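Local coordinates for cell division control protein 4 (Saccharomyces cerevisiae, PDB 3V7D), which recognises phosphorylated target proteins, such as the CDK inhibitor SIC1, as the substrate-binding component of an SCF E3 ubiquitin ligase that marks them for proteasomal degradation, at residues B[444-449]-B[459-464]; B[113-118]-B[150-155]; B[390-395]-B[408-413]; B[121-126]-B[449-454]; B[169-174]-B[209-214]. The protein carries 1 engineered substitution. One frame throughout, in Å; residues are numbered along the deposited sequence.

Contact 1 of 5, residues B[444-449]-B[459-464]; sequences KTLVAA and EILDFS
Lys444 has the largest surface buried in this contact and lies beside Asp462 and Ser464 at the C terminus of the chain. A bend at chi3 (-93°) brings Lys444 CE to 3.5 Å from Asp462 OD1. Lys444 NZ goes on to donate to Ser464 OG at 2.8 Å and makes a long salt bridge of 3.9 Å to Asp462 OD1. That oxygen also accepts from Ser464 OG and Ser464 N, both on one face of the carboxylate, and the bond from N closes an Asx turn. Beyond this end, 445-449 and 459-462 run as the antiparallel hairpin at the middle of a propeller blade, Leu446/Leu461 and Ala448/Glu459 being its hydrogen-bonded pairs. Leu446 and Leu461 lie side by side, with Leu446 CD2 3.5 Å from Leu461 CD1. The same methyl reaches the edge of the Phe463 ring, where Leu446 CD2 to Phe463 CE1 is 3.8 Å; this ring also stacks on Trp105. Val447 CG1 meets Ile460 CG1 on the other face of the sheet. Glu459 keeps its CB 3.5 Å from Ala448 O, then bends at chi2 (-79°) and leads away to a salt bridge with Arg114 and a hydrogen bond with Thr116. Charges thus gather at the chain terminus and at the turned-away Glu459, with leucine packing between them, and the acidic neighbour probably helps to keep Lys444 protonated.

Contact 2 of 5, residues B[113-118]-B[150-155]; sequences QRTTLR and INKKFL
Thr115 lies across the side chain of Lys152 at about a right angle. Its OG1, anti to the carbonyl carbon (chi1 -49°), approaches Lys152 CD at 3.5 Å, while Thr115 CG2 rests 3.7 Å from Lys152 O and 4.0 Å from Lys152 CB. The lysine chain runs on past the threonine and bends at chi4, where NZ donates to Ser149 O and, weakly, to Ile150 O; its ion pair with Asp462 is long and weak. Strand 113-118 comes early in the WD40 region yet pairs with strand 455-462, completing the last blade as in the velcro closure of WD40 propellers. The strand it meets here, 153-158, is the outermost of the next blade, so two neighbouring blades touch along their outer rims without a hydrogen bond between these segments. Next along, Leu117 pushes CD1 against the start of that strand, 3.7 Å from Lys152 O, while the same Leu117 CD1 is 3.8 Å from Lys153 CA and 4.1 Å from Phe154 N. Lys152 and Lys153 form a G1 beta bulge opposite Asp148, and Lys152 has a left-handed backbone (phi 57°, psi 61°) where the leucine meets its carbonyl. Leu117 also touches Tyr147, whose hydroxyl is hydrogen-bonded to Arg118 O.

Contact 3 of 5, residues B[390-395]-B[408-413]; sequences HTNLSA and SGSENQ
His390 is held at both ring nitrogens, with NE2 2.8 Å from Ser408 OG and ND1 2.7 Å from Ser410 OG, two nearly straight hydrogen bonds. Within this WD repeat the pairing of a histidine before the first strand with a serine of the second is consistent with the His-Ser/Thr link of the WD40 hydrogen-bond network. Asn392, its CG between the backbone N and the carbonyl carbon (chi1 65°), works with both polar atoms: ND2 donates in its amide plane to Glu411 O at 2.7 Å, while Asn392 OD1 accepts from Ser394 OG at 2.7 Å and, in an Asx turn, from Ser394 N, both from the same face. An alanine in place of Asn392 would probably leave Glu411 O without this donor and Ser394 N and OG without this acceptor, the hydroxyl keeping Ser410 OG beside it. Gln413 NE2 donates in plane to Thr391 OG1 at 2.9 Å. Gln413 OE1 sits over one face of the imidazole, 3.5 Å from His390 CG, the planes 21° apart; it also accepts from Asn415 ND2 and from a water bound to Thr391 N. Ala395 packs on the backbone of the bound peptide. At the outer end Ser394 CB lies 4.1 Å from Glu411 CB, and a water links Ala395 O to Glu411 N.

Contact 4 of 5, residues B[121-126]-B[449-454]; sequences MTSVIT and AVEKDG
Ser123 O rests against the side chain of Glu451, 3.7 Å from its CB, and accepts a weak hydrogen bond from Trp437 NE1. Glu451 CG is anti to the backbone N (chi1 173°), alongside Ser123; farther out Glu451 OE1 is 3.5 Å from Ser123 OG, and Glu451 CD lies 3.9 Å from Ser123 CB. An alanine in place of Glu451 would probably open a gap beside Ser123 CB and OG, where CG and the carboxylate now lie. The contact joins the first and last blades, next to the ring closure: residues 121-126 lead into the first strand of WD repeat 1, and 449-454 belong to the last blade. Gly454, in the turn of that blade's hairpin, sets its carbonyl beside the serine, with Ser123 CB 3.6 Å from Gly454 O. Deeper between the blades the meeting is apolar. Ala449 CB touches three carbons of Ile125, nearest CG2 at 3.8 Å, and Trp437 also packs on Ile125. Val124, turned the other way, packs on a polar side chain of the bound peptide.

Contact 5 of 5, residues B[169-174]-B[209-214]; sequences KYAHGG and LDIVEY
Lys169 and Asp210 make the salt bridge of this contact, with Lys169 NZ 3.4 Å from Asp210 OD1 and Lys169 CE against the same oxygen at 3.3 Å. OD1 also accepts from the backbone N of its own neighbour, Ile211, at 2.7 Å, with a bent N-H...O angle of 132°. The other oxygen, OD2, takes a hydrogen bond from Gly278 N of a further blade. Apolar contacts come from the stem of the lysine, whose CG is anti to the backbone N (chi1 -166°). Lys169 CG slides past Ile211, 3.7 Å from its CG1, and Lys169 CB meets Leu209 CD1 at 3.5 Å. Ala171 CB adds a touch on Ile211 CD1 at 4.0 Å, while Val177 packs on both Leu209 and Ile211. The two segments lie at the end of the first strand of WD repeat 2 and in the first strand of WD repeat 3. Between them the contact rests on side-chain packing and one ion pair, without a backbone hydrogen bond, the aliphatic part of Lys169 packing on Leu209 and Ile211 and its charge probably being balanced by Asp210.

Overall arrangement
Contacts 1, 2 and 4 lie at and beside the blade that closes the ring of the propeller. Contacts 1 and 2 have centres about 9 Å apart and touch through Glu459, whose OE2 is 2.7 Å from Thr116 OG1 and whose OE1 is 2.8 Å from Arg114 NH2. Contact 4 shares Ala449 with contact 1, their centres about 17 Å apart, and packs the far end of strand 445-452 against the first repeat. Contact 3 lies in another blade, its centre about 16 Å from that of contact 4, and both reach the bound peptide, through Ala395 and Val124. Contact 5 joins two further blades; its centre is about 31 Å from that of contact 3, across the centre of the chain.

Contact 1 of 5, residues B[444-449]-B[459-464]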
# COMPACT_ATOMS: atom_id res chain seq x y z
N LYS B 444 -9.38 2.23 8.79
CA LYS B 444 -9.80 2.21 10.18
C LYS B 444 -10.65 0.98 10.52
O LYS B 444 -10.98 0.76 11.68
CB LYS B 444 -10.62 3.46 10.49
CG LYS B 444 -11.80 3.66 9.56
CD LYS B 444 -12.61 4.90 9.89
CE LYS B 444 -13.75 4.58 10.84
NZ LYS B 444 -14.30 5.80 11.47
N THR B 445 -10.99 0.19 9.51
CA THR B 445 -11.96 -0.88 9.69
C THR B 445 -11.35 -2.26 9.45
O THR B 445 -10.75 -2.51 8.40
CB THR B 445 -13.18 -0.71 8.77
OG1 THR B 445 -13.74 0.59 8.96
CG2 THR B 445 -14.23 -1.77 9.07
N LEU B 446 -11.52 -3.13 10.44
CA LEU B 446 -11.08 -4.52 10.34
C LEU B 446 -12.30 -5.42 10.52
O LEU B 446 -13.06 -5.27 11.48
CB LEU B 446 -10.03 -4.79 11.42
CG LEU B 446 -9.68 -6.22 11.86
CD1 LEU B 446 -9.10 -7.02 10.73
CD2 LEU B 446 -8.70 -6.20 13.03
N VAL B 447 -12.51 -6.34 9.58
CA VAL B 447 -13.64 -7.26 9.69
C VAL B 447 -13.20 -8.72 9.70
O VAL B 447 -12.24 -9.10 9.03
CB VAL B 447 -14.70 -7.05 8.58
CG1 VAL B 447 -15.23 -5.62 8.61
CG2 VAL B 447 -14.14 -7.39 7.20
N ALA B 448 -13.91 -9.54 10.47
CA ALA B 448 -13.61 -10.96 10.55
C ALA B 448 -14.85 -11.83 10.70
O ALA B 448 -15.71 -11.57 11.55
CB ALA B 448 -12.62 -11.25 11.67
N ALA B 449 -14.94 -12.85 9.86
CA ALA B 449 -15.97 -13.87 9.98
C ALA B 449 -15.43 -14.95 10.90
O ALA B 449 -14.40 -15.57 10.61
CB ALA B 449 -16.29 -14.45 8.62
N GLU B 459 -17.46 -10.12 12.99
CA GLU B 459 -16.85 -9.17 13.91
C GLU B 459 -16.37 -7.95 13.14
O GLU B 459 -15.76 -8.06 12.08
CB GLU B 459 -15.67 -9.83 14.64
CG GLU B 459 -16.05 -11.08 15.42
CD GLU B 459 -16.72 -10.77 16.75
OE1 GLU B 459 -17.00 -11.72 17.51
OE2 GLU B 459 -16.95 -9.58 17.05
N ILE B 460 -16.68 -6.77 13.67
CA ILE B 460 -16.21 -5.52 13.08
C ILE B 460 -15.44 -4.69 14.10
O ILE B 460 -15.98 -4.31 15.14
CB ILE B 460 -17.37 -4.68 12.51
CG1 ILE B 460 -18.18 -5.50 11.50
CG2 ILE B 460 -16.84 -3.42 11.86
CD1 ILE B 460 -19.42 -4.78 10.98
N LEU B 461 -14.18 -4.42 13.80
CA LEU B 461 -13.31 -3.66 14.68
C LEU B 461 -12.99 -2.28 14.10
O LEU B 461 -12.61 -2.15 12.94
CB LEU B 461 -12.02 -4.43 14.96
CG LEU B 461 -12.29 -5.81 15.58
CD1 LEU B 461 -11.03 -6.65 15.63
CD2 LEU B 461 -12.89 -5.65 16.96
N ASP B 462 -13.15 -1.26 14.94
CA ASP B 462 -13.05 0.13 14.51
C ASP B 462 -11.81 0.78 15.14
O ASP B 462 -11.75 0.93 16.36
CB ASP B 462 -14.32 0.87 14.94
CG ASP B 462 -14.41 2.29 14.39
OD1 ASP B 462 -13.41 2.81 13.84
OD2 ASP B 462 -15.50 2.89 14.51
N PHE B 463 -10.84 1.17 14.32
CA PHE B 463 -9.59 1.75 14.82
C PHE B 463 -9.53 3.28 14.69
O PHE B 463 -8.46 3.89 14.81
CB PHE B 463 -8.36 1.12 14.14
CG PHE B 463 -8.05 -0.28 14.60
CD1 PHE B 463 -8.70 -1.37 14.05
CD2 PHE B 463 -7.10 -0.50 15.59
CE1 PHE B 463 -8.41 -2.66 14.47
CE2 PHE B 463 -6.81 -1.79 16.02
CZ PHE B 463 -7.46 -2.87 15.46
N SER B 464 -10.67 3.91 14.46
CA SER B 464 -10.74 5.37 14.52
C SER B 464 -11.06 5.85 15.94
O SER B 464 -11.28 5.03 16.82
CB SER B 464 -11.78 5.92 13.55
OG SER B 464 -13.10 5.65 14.00
OXT SER B 464 -11.13 7.04 16.26

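Contact 2 of 5, residues B[113-118]-B[150-155]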
# COMPACT_ATOMS: atom_id res chain seq x y z
N GLN B 113 -13.11 -0.31 19.02
CA GLN B 113 -14.50 -0.60 19.32
C GLN B 113 -14.89 -1.85 18.55
O GLN B 113 -14.49 -2.03 17.40
CB GLN B 113 -15.40 0.55 18.92
CG GLN B 113 -15.40 1.73 19.87
CD GLN B 113 -16.12 2.92 19.27
OE1 GLN B 113 -17.25 3.24 19.65
NE2 GLN B 113 -15.48 3.59 18.32
N ARG B 114 -15.68 -2.71 19.18
CA ARG B 114 -16.05 -3.98 18.59
C ARG B 114 -17.56 -4.10 18.41
O ARG B 114 -18.33 -3.81 19.33
CB ARG B 114 -15.54 -5.13 19.47
CG ARG B 114 -15.95 -6.52 19.02
CD ARG B 114 -15.24 -7.57 19.86
NE ARG B 114 -15.76 -8.91 19.62
CZ ARG B 114 -15.40 -9.99 20.31
NH1 ARG B 114 -14.51 -9.89 21.29
NH2 ARG B 114 -15.93 -11.17 20.03
N THR B 115 -17.98 -4.51 17.22
CA THR B 115 -19.38 -4.80 16.94
C THR B 115 -19.50 -6.27 16.53
O THR B 115 -18.80 -6.73 15.62
CB THR B 115 -19.92 -3.93 15.79
OG1 THR B 115 -19.58 -2.56 16.02
CG2 THR B 115 -21.43 -4.07 15.67
N THR B 116 -20.37 -7.01 17.21
CA THR B 116 -20.56 -8.43 16.93
C THR B 116 -21.96 -8.67 16.36
O THR B 116 -22.96 -8.36 17.00
CB THR B 116 -20.36 -9.28 18.20
OG1 THR B 116 -19.03 -9.11 18.69
CG2 THR B 116 -20.59 -10.76 17.89
N LEU B 117 -22.02 -9.21 15.15
CA LEU B 117 -23.29 -9.38 14.45
C LEU B 117 -23.54 -10.84 14.08
O LEU B 117 -22.59 -11.59 13.83
CB LEU B 117 -23.32 -8.51 13.19
CG LEU B 117 -23.16 -7.00 13.40
CD1 LEU B 117 -23.00 -6.30 12.06
CD2 LEU B 117 -24.35 -6.43 14.16
N ARG B 118 -24.81 -11.22 14.04
CA ARG B 118 -25.21 -12.56 13.64
C ARG B 118 -24.61 -12.93 12.29
O ARG B 118 -24.60 -12.12 11.37
CB ARG B 118 -26.74 -12.66 13.56
CG ARG B 118 -27.25 -13.98 12.97
CD ARG B 118 -28.77 -14.01 12.87
NE ARG B 118 -29.41 -13.76 14.15
CZ ARG B 118 -29.71 -14.70 15.04
NH1 ARG B 118 -29.42 -15.97 14.79
NH2 ARG B 118 -30.30 -14.37 16.19
N ILE B 150 -20.10 0.94 7.69
CA ILE B 150 -20.11 2.28 8.27
C ILE B 150 -20.97 2.30 9.53
O ILE B 150 -20.50 2.68 10.61
CB ILE B 150 -20.62 3.34 7.28
CG1 ILE B 150 -19.69 3.43 6.06
CG2 ILE B 150 -20.73 4.70 7.96
CD1 ILE B 150 -20.16 4.42 5.01
N ASN B 151 -22.23 1.90 9.40
CA ASN B 151 -23.13 1.84 10.54
C ASN B 151 -22.98 0.54 11.33
O ASN B 151 -23.54 0.41 12.42
CB ASN B 151 -24.58 2.06 10.11
CG ASN B 151 -24.80 3.44 9.49
OD1 ASN B 151 -24.78 4.45 10.19
ND2 ASN B 151 -25.02 3.47 8.18
N LYS B 152 -22.22 -0.40 10.78
CA LYS B 152 -21.94 -1.68 11.44
C LYS B 152 -23.21 -2.45 11.80
O LYS B 152 -23.49 -2.73 12.97
CB LYS B 152 -21.02 -1.46 12.65
CG LYS B 152 -19.68 -0.87 12.26
CD LYS B 152 -18.96 -0.23 13.42
CE LYS B 152 -17.62 0.34 12.97
NZ LYS B 152 -17.78 1.40 11.94
N LYS B 153 -23.98 -2.77 10.76
CA LYS B 153 -25.25 -3.46 10.91
C LYS B 153 -25.49 -4.39 9.72
O LYS B 153 -24.88 -4.24 8.66
CB LYS B 153 -26.39 -2.44 10.96
CG LYS B 153 -26.40 -1.53 12.18
CD LYS B 153 -27.49 -0.46 12.05
CE LYS B 153 -27.63 0.36 13.33
NZ LYS B 153 -28.07 -0.48 14.48
N PHE B 154 -26.37 -5.36 9.92
CA PHE B 154 -26.83 -6.24 8.84
C PHE B 154 -27.77 -5.48 7.90
O PHE B 154 -28.61 -4.72 8.35
CB PHE B 154 -27.54 -7.46 9.46
CG PHE B 154 -28.35 -8.27 8.48
CD1 PHE B 154 -27.72 -9.09 7.56
CD2 PHE B 154 -29.73 -8.24 8.52
CE1 PHE B 154 -28.46 -9.84 6.67
CE2 PHE B 154 -30.48 -8.99 7.64
CZ PHE B 154 -29.85 -9.80 6.71
N LEU B 155 -27.60 -5.68 6.59
CA LEU B 155 -28.45 -5.01 5.60
C LEU B 155 -29.52 -5.93 5.03
O LEU B 155 -30.71 -5.68 5.18
CB LEU B 155 -27.60 -4.45 4.45
CG LEU B 155 -26.99 -3.07 4.68
CD1 LEU B 155 -26.23 -2.62 3.44
CD2 LEU B 155 -28.08 -2.07 5.05

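Contact 3 of 5, residues B[390-395]-B[408-413]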
# COMPACT_ATOMS: atom_id res chain seq x y z
N HIS B 390 1.96 -19.01 14.57
CA HIS B 390 0.96 -19.10 15.62
C HIS B 390 1.41 -20.14 16.64
O HIS B 390 1.75 -21.27 16.28
CB HIS B 390 -0.42 -19.43 15.04
CG HIS B 390 -1.08 -18.26 14.37
ND1 HIS B 390 -2.44 -18.20 14.13
CD2 HIS B 390 -0.57 -17.10 13.88
CE1 HIS B 390 -2.73 -17.06 13.54
NE2 HIS B 390 -1.61 -16.38 13.37
N THR B 391 1.43 -19.76 17.91
CA THR B 391 2.06 -20.57 18.96
C THR B 391 1.38 -21.92 19.20
O THR B 391 2.01 -22.83 19.73
CB THR B 391 2.13 -19.80 20.30
OG1 THR B 391 0.83 -19.31 20.64
CG2 THR B 391 3.11 -18.64 20.21
N ASN B 392 0.11 -22.05 18.83
CA ASN B 392 -0.56 -23.33 19.02
C ASN B 392 -0.36 -24.26 17.82
O ASN B 392 -0.91 -25.36 17.78
CB ASN B 392 -2.04 -23.18 19.38
CG ASN B 392 -2.86 -22.54 18.28
OD1 ASN B 392 -2.35 -22.21 17.21
ND2 ASN B 392 -4.15 -22.37 18.54
N LEU B 393 0.43 -23.79 16.85
CA LEU B 393 0.82 -24.60 15.70
C LEU B 393 -0.39 -25.09 14.91
O LEU B 393 -0.33 -26.13 14.25
CB LEU B 393 1.68 -25.79 16.15
CG LEU B 393 2.92 -25.39 16.96
CD1 LEU B 393 3.70 -26.62 17.40
CD2 LEU B 393 3.80 -24.44 16.16
N SER B 394 -1.47 -24.34 14.97
CA SER B 394 -2.66 -24.66 14.20
C SER B 394 -2.54 -24.06 12.81
O SER B 394 -1.87 -23.05 12.61
CB SER B 394 -3.91 -24.12 14.89
OG SER B 394 -3.83 -22.71 15.04
N ALA B 395 -3.19 -24.70 11.84
CA ALA B 395 -3.17 -24.26 10.46
C ALA B 395 -3.70 -22.84 10.31
O ALA B 395 -4.72 -22.49 10.91
CB ALA B 395 -3.99 -25.21 9.61
N SER B 408 -3.64 -12.07 11.20
CA SER B 408 -3.75 -13.50 10.85
C SER B 408 -4.69 -14.25 11.78
O SER B 408 -4.89 -13.86 12.93
CB SER B 408 -2.36 -14.15 10.85
OG SER B 408 -1.68 -13.91 12.08
N GLY B 409 -5.26 -15.34 11.28
CA GLY B 409 -6.21 -16.10 12.06
C GLY B 409 -6.05 -17.61 11.94
O GLY B 409 -5.67 -18.14 10.89
N SER B 410 -6.34 -18.29 13.04
CA SER B 410 -6.38 -19.75 13.06
C SER B 410 -7.17 -20.15 14.29
O SER B 410 -7.67 -19.29 15.01
CB SER B 410 -4.97 -20.33 13.14
OG SER B 410 -4.36 -20.03 14.38
N GLU B 411 -7.29 -21.45 14.53
CA GLU B 411 -8.04 -21.95 15.66
C GLU B 411 -7.58 -21.31 16.97
O GLU B 411 -6.40 -21.37 17.32
CB GLU B 411 -7.91 -23.47 15.75
CG GLU B 411 -8.74 -24.10 16.85
CD GLU B 411 -8.76 -25.61 16.77
OE1 GLU B 411 -9.55 -26.15 15.96
OE2 GLU B 411 -7.98 -26.26 17.50
N ASN B 412 -8.52 -20.66 17.65
CA ASN B 412 -8.27 -19.98 18.92
C ASN B 412 -7.32 -18.78 18.87
O ASN B 412 -6.97 -18.23 19.91
CB ASN B 412 -7.80 -20.97 19.99
CG ASN B 412 -8.86 -22.00 20.33
OD1 ASN B 412 -10.04 -21.68 20.44
ND2 ASN B 412 -8.43 -23.24 20.50
N GLN B 413 -6.92 -18.38 17.67
CA GLN B 413 -5.95 -17.29 17.55
C GLN B 413 -6.31 -16.22 16.52
O GLN B 413 -6.71 -16.51 15.39
CB GLN B 413 -4.55 -17.82 17.24
CG GLN B 413 -3.93 -18.63 18.36
CD GLN B 413 -2.43 -18.42 18.47
OE1 GLN B 413 -1.86 -17.61 17.74
NE2 GLN B 413 -1.80 -19.14 19.38
O HOH W 1 0.72 -16.76 18.17
O HOH W 2 -6.37 -23.67 12.56

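Contact 4 of 5, residues B[121-126]-B[449-454]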
# COMPACT_ATOMS: atom_id res chain seq x y z
N MET B 121 -26.42 -19.41 9.10
CA MET B 121 -27.05 -20.53 9.79
C MET B 121 -26.07 -21.66 10.07
O MET B 121 -26.28 -22.47 10.97
CB MET B 121 -28.26 -21.04 9.00
CG MET B 121 -29.52 -20.22 9.22
SD MET B 121 -30.90 -20.72 8.18
CE MET B 121 -30.46 -19.92 6.63
N THR B 122 -24.99 -21.71 9.29
CA THR B 122 -23.91 -22.66 9.56
C THR B 122 -22.77 -21.93 10.26
O THR B 122 -22.63 -20.72 10.14
CB THR B 122 -23.40 -23.34 8.27
OG1 THR B 122 -22.96 -22.34 7.34
CG2 THR B 122 -24.50 -24.17 7.64
N SER B 123 -21.94 -22.68 10.98
CA SER B 123 -20.88 -22.07 11.78
C SER B 123 -19.64 -21.74 10.94
O SER B 123 -18.78 -20.98 11.37
CB SER B 123 -20.50 -22.98 12.95
OG SER B 123 -19.98 -24.21 12.49
N VAL B 124 -19.57 -22.30 9.74
CA VAL B 124 -18.43 -22.06 8.86
C VAL B 124 -18.77 -21.06 7.76
O VAL B 124 -19.73 -21.24 7.02
CB VAL B 124 -17.93 -23.37 8.21
CG1 VAL B 124 -16.74 -23.09 7.31
CG2 VAL B 124 -17.58 -24.40 9.27
N ILE B 125 -17.97 -20.01 7.66
CA ILE B 125 -18.10 -19.04 6.59
C ILE B 125 -17.05 -19.34 5.53
O ILE B 125 -15.88 -19.53 5.86
CB ILE B 125 -17.91 -17.60 7.11
CG1 ILE B 125 -18.85 -17.33 8.29
CG2 ILE B 125 -18.10 -16.59 6.00
CD1 ILE B 125 -20.29 -17.64 7.99
N THR B 126 -17.46 -19.40 4.27
CA THR B 126 -16.57 -19.88 3.21
C THR B 126 -15.88 -18.77 2.44
O THR B 126 -14.83 -18.98 1.84
CB THR B 126 -17.32 -20.76 2.21
OG1 THR B 126 -18.34 -19.99 1.56
CG2 THR B 126 -17.96 -21.95 2.92
N ALA B 449 -14.94 -12.85 9.86
CA ALA B 449 -15.97 -13.87 9.98
C ALA B 449 -15.43 -14.95 10.90
O ALA B 449 -14.40 -15.57 10.61
CB ALA B 449 -16.29 -14.45 8.62
N VAL B 450 -16.10 -15.17 12.02
CA VAL B 450 -15.59 -16.09 13.03
C VAL B 450 -16.61 -17.13 13.44
O VAL B 450 -17.79 -17.05 13.09
CB VAL B 450 -15.16 -15.34 14.31
CG1 VAL B 450 -14.17 -14.24 13.97
CG2 VAL B 450 -16.38 -14.77 15.03
N GLU B 451 -16.13 -18.12 14.19
CA GLU B 451 -16.99 -19.11 14.80
C GLU B 451 -16.79 -19.05 16.31
O GLU B 451 -15.66 -18.93 16.79
CB GLU B 451 -16.64 -20.52 14.30
CG GLU B 451 -17.40 -21.63 15.02
CD GLU B 451 -16.94 -23.02 14.65
OE1 GLU B 451 -16.74 -23.29 13.45
OE2 GLU B 451 -16.76 -23.85 15.56
N LYS B 452 -17.89 -19.12 17.04
CA LYS B 452 -17.82 -19.18 18.50
C LYS B 452 -18.96 -20.03 19.04
O LYS B 452 -20.13 -19.73 18.82
CB LYS B 452 -17.88 -17.77 19.09
CG LYS B 452 -18.03 -17.75 20.60
CD LYS B 452 -18.04 -16.32 21.13
CE LYS B 452 -18.71 -16.23 22.50
NZ LYS B 452 -18.08 -17.13 23.51
N ASP B 453 -18.59 -21.11 19.72
CA ASP B 453 -19.55 -22.03 20.33
C ASP B 453 -20.58 -22.55 19.33
O ASP B 453 -21.78 -22.51 19.60
CB ASP B 453 -20.24 -21.38 21.52
CG ASP B 453 -19.28 -21.06 22.65
OD1 ASP B 453 -18.26 -21.77 22.78
OD2 ASP B 453 -19.54 -20.09 23.39
N GLY B 454 -20.11 -23.02 18.18
CA GLY B 454 -20.98 -23.67 17.21
C GLY B 454 -21.83 -22.73 16.37
O GLY B 454 -22.77 -23.17 15.72

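Contact 5 of 5, residues B[169-174]-B[209-214]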
# COMPACT_ATOMS: atom_id res chain seq x y z
N LYS B 169 -17.23 -12.37 -5.42
CA LYS B 169 -16.42 -11.27 -5.92
C LYS B 169 -17.27 -10.02 -6.13
O LYS B 169 -18.22 -10.03 -6.92
CB LYS B 169 -15.73 -11.65 -7.22
CG LYS B 169 -14.60 -10.71 -7.63
CD LYS B 169 -13.37 -10.91 -6.78
CE LYS B 169 -12.22 -10.03 -7.24
NZ LYS B 169 -10.92 -10.42 -6.61
N TYR B 170 -16.92 -8.96 -5.43
CA TYR B 170 -17.61 -7.69 -5.57
C TYR B 170 -17.09 -6.98 -6.82
O TYR B 170 -15.89 -6.95 -7.07
CB TYR B 170 -17.38 -6.82 -4.33
CG TYR B 170 -18.11 -5.51 -4.37
CD1 TYR B 170 -19.42 -5.40 -3.93
CD2 TYR B 170 -17.49 -4.36 -4.86
CE1 TYR B 170 -20.10 -4.20 -3.96
CE2 TYR B 170 -18.16 -3.15 -4.90
CZ TYR B 170 -19.46 -3.08 -4.45
OH TYR B 170 -20.13 -1.88 -4.48
N ALA B 171 -18.01 -6.42 -7.60
CA ALA B 171 -17.62 -5.72 -8.83
C ALA B 171 -17.55 -4.21 -8.61
O ALA B 171 -16.46 -3.65 -8.45
CB ALA B 171 -18.59 -6.06 -9.95
N HIS B 172 -18.71 -3.57 -8.60
CA HIS B 172 -18.83 -2.13 -8.45
C HIS B 172 -20.30 -1.79 -8.36
O HIS B 172 -21.14 -2.53 -8.87
CB HIS B 172 -18.23 -1.41 -9.66
CG HIS B 172 -18.98 -1.67 -10.94
ND1 HIS B 172 -18.74 -2.78 -11.72
CD2 HIS B 172 -19.96 -0.97 -11.55
CE1 HIS B 172 -19.55 -2.75 -12.77
NE2 HIS B 172 -20.30 -1.66 -12.69
N GLY B 173 -20.62 -0.67 -7.71
CA GLY B 173 -21.99 -0.19 -7.65
C GLY B 173 -22.98 -1.17 -7.07
O GLY B 173 -24.11 -1.27 -7.54
N GLY B 174 -22.56 -1.92 -6.06
CA GLY B 174 -23.44 -2.86 -5.39
C GLY B 174 -23.72 -4.12 -6.18
O GLY B 174 -24.67 -4.85 -5.88
N LEU B 209 -13.35 -17.85 -8.42
CA LEU B 209 -13.68 -16.90 -9.49
C LEU B 209 -12.98 -15.55 -9.34
O LEU B 209 -12.58 -15.16 -8.24
CB LEU B 209 -15.20 -16.72 -9.62
CG LEU B 209 -15.98 -15.85 -8.64
CD1 LEU B 209 -16.20 -14.47 -9.23
CD2 LEU B 209 -17.31 -16.49 -8.30
N ASP B 210 -12.83 -14.85 -10.45
CA ASP B 210 -12.27 -13.50 -10.46
C ASP B 210 -12.99 -12.66 -11.51
O ASP B 210 -13.62 -13.21 -12.41
CB ASP B 210 -10.77 -13.53 -10.76
CG ASP B 210 -10.04 -12.30 -10.26
OD1 ASP B 210 -10.71 -11.31 -9.86
OD2 ASP B 210 -8.79 -12.31 -10.26
N ILE B 211 -12.88 -11.34 -11.39
CA ILE B 211 -13.44 -10.43 -12.39
C ILE B 211 -12.35 -9.52 -12.93
O ILE B 211 -11.63 -8.89 -12.16
CB ILE B 211 -14.56 -9.56 -11.80
CG1 ILE B 211 -15.67 -10.42 -11.21
CG2 ILE B 211 -15.12 -8.62 -12.87
CD1 ILE B 211 -16.79 -9.62 -10.57
N VAL B 212 -12.23 -9.45 -14.25
CA VAL B 212 -11.22 -8.60 -14.86
C VAL B 212 -11.86 -7.56 -15.77
O VAL B 212 -12.98 -7.76 -16.25
CB VAL B 212 -10.20 -9.42 -15.67
CG1 VAL B 212 -9.52 -10.44 -14.77
CG2 VAL B 212 -10.88 -10.10 -16.85
N GLU B 213 -11.17 -6.45 -15.99
CA GLU B 213 -11.63 -5.45 -16.94
C GLU B 213 -10.60 -5.28 -18.05
O GLU B 213 -9.44 -4.93 -17.79
CB GLU B 213 -11.89 -4.11 -16.25
CG GLU B 213 -12.50 -3.07 -17.18
CD GLU B 213 -12.80 -1.76 -16.48
OE1 GLU B 213 -12.45 -1.62 -15.28
OE2 GLU B 213 -13.38 -0.86 -17.13
N TYR B 214 -11.01 -5.53 -19.28
CA TYR B 214 -10.12 -5.39 -20.42
C TYR B 214 -10.79 -4.54 -21.49
O TYR B 214 -11.86 -4.89 -21.97
CB TYR B 214 -9.73 -6.76 -20.96
CG TYR B 214 -8.78 -6.70 -22.14
CD1 TYR B 214 -7.50 -6.18 -22.00
CD2 TYR B 214 -9.17 -7.17 -23.39
CE1 TYR B 214 -6.64 -6.12 -23.07
CE2 TYR B 214 -8.31 -7.12 -24.46
CZ TYR B 214 -7.04 -6.59 -24.30
OH TYR B 214 -6.18 -6.53 -25.37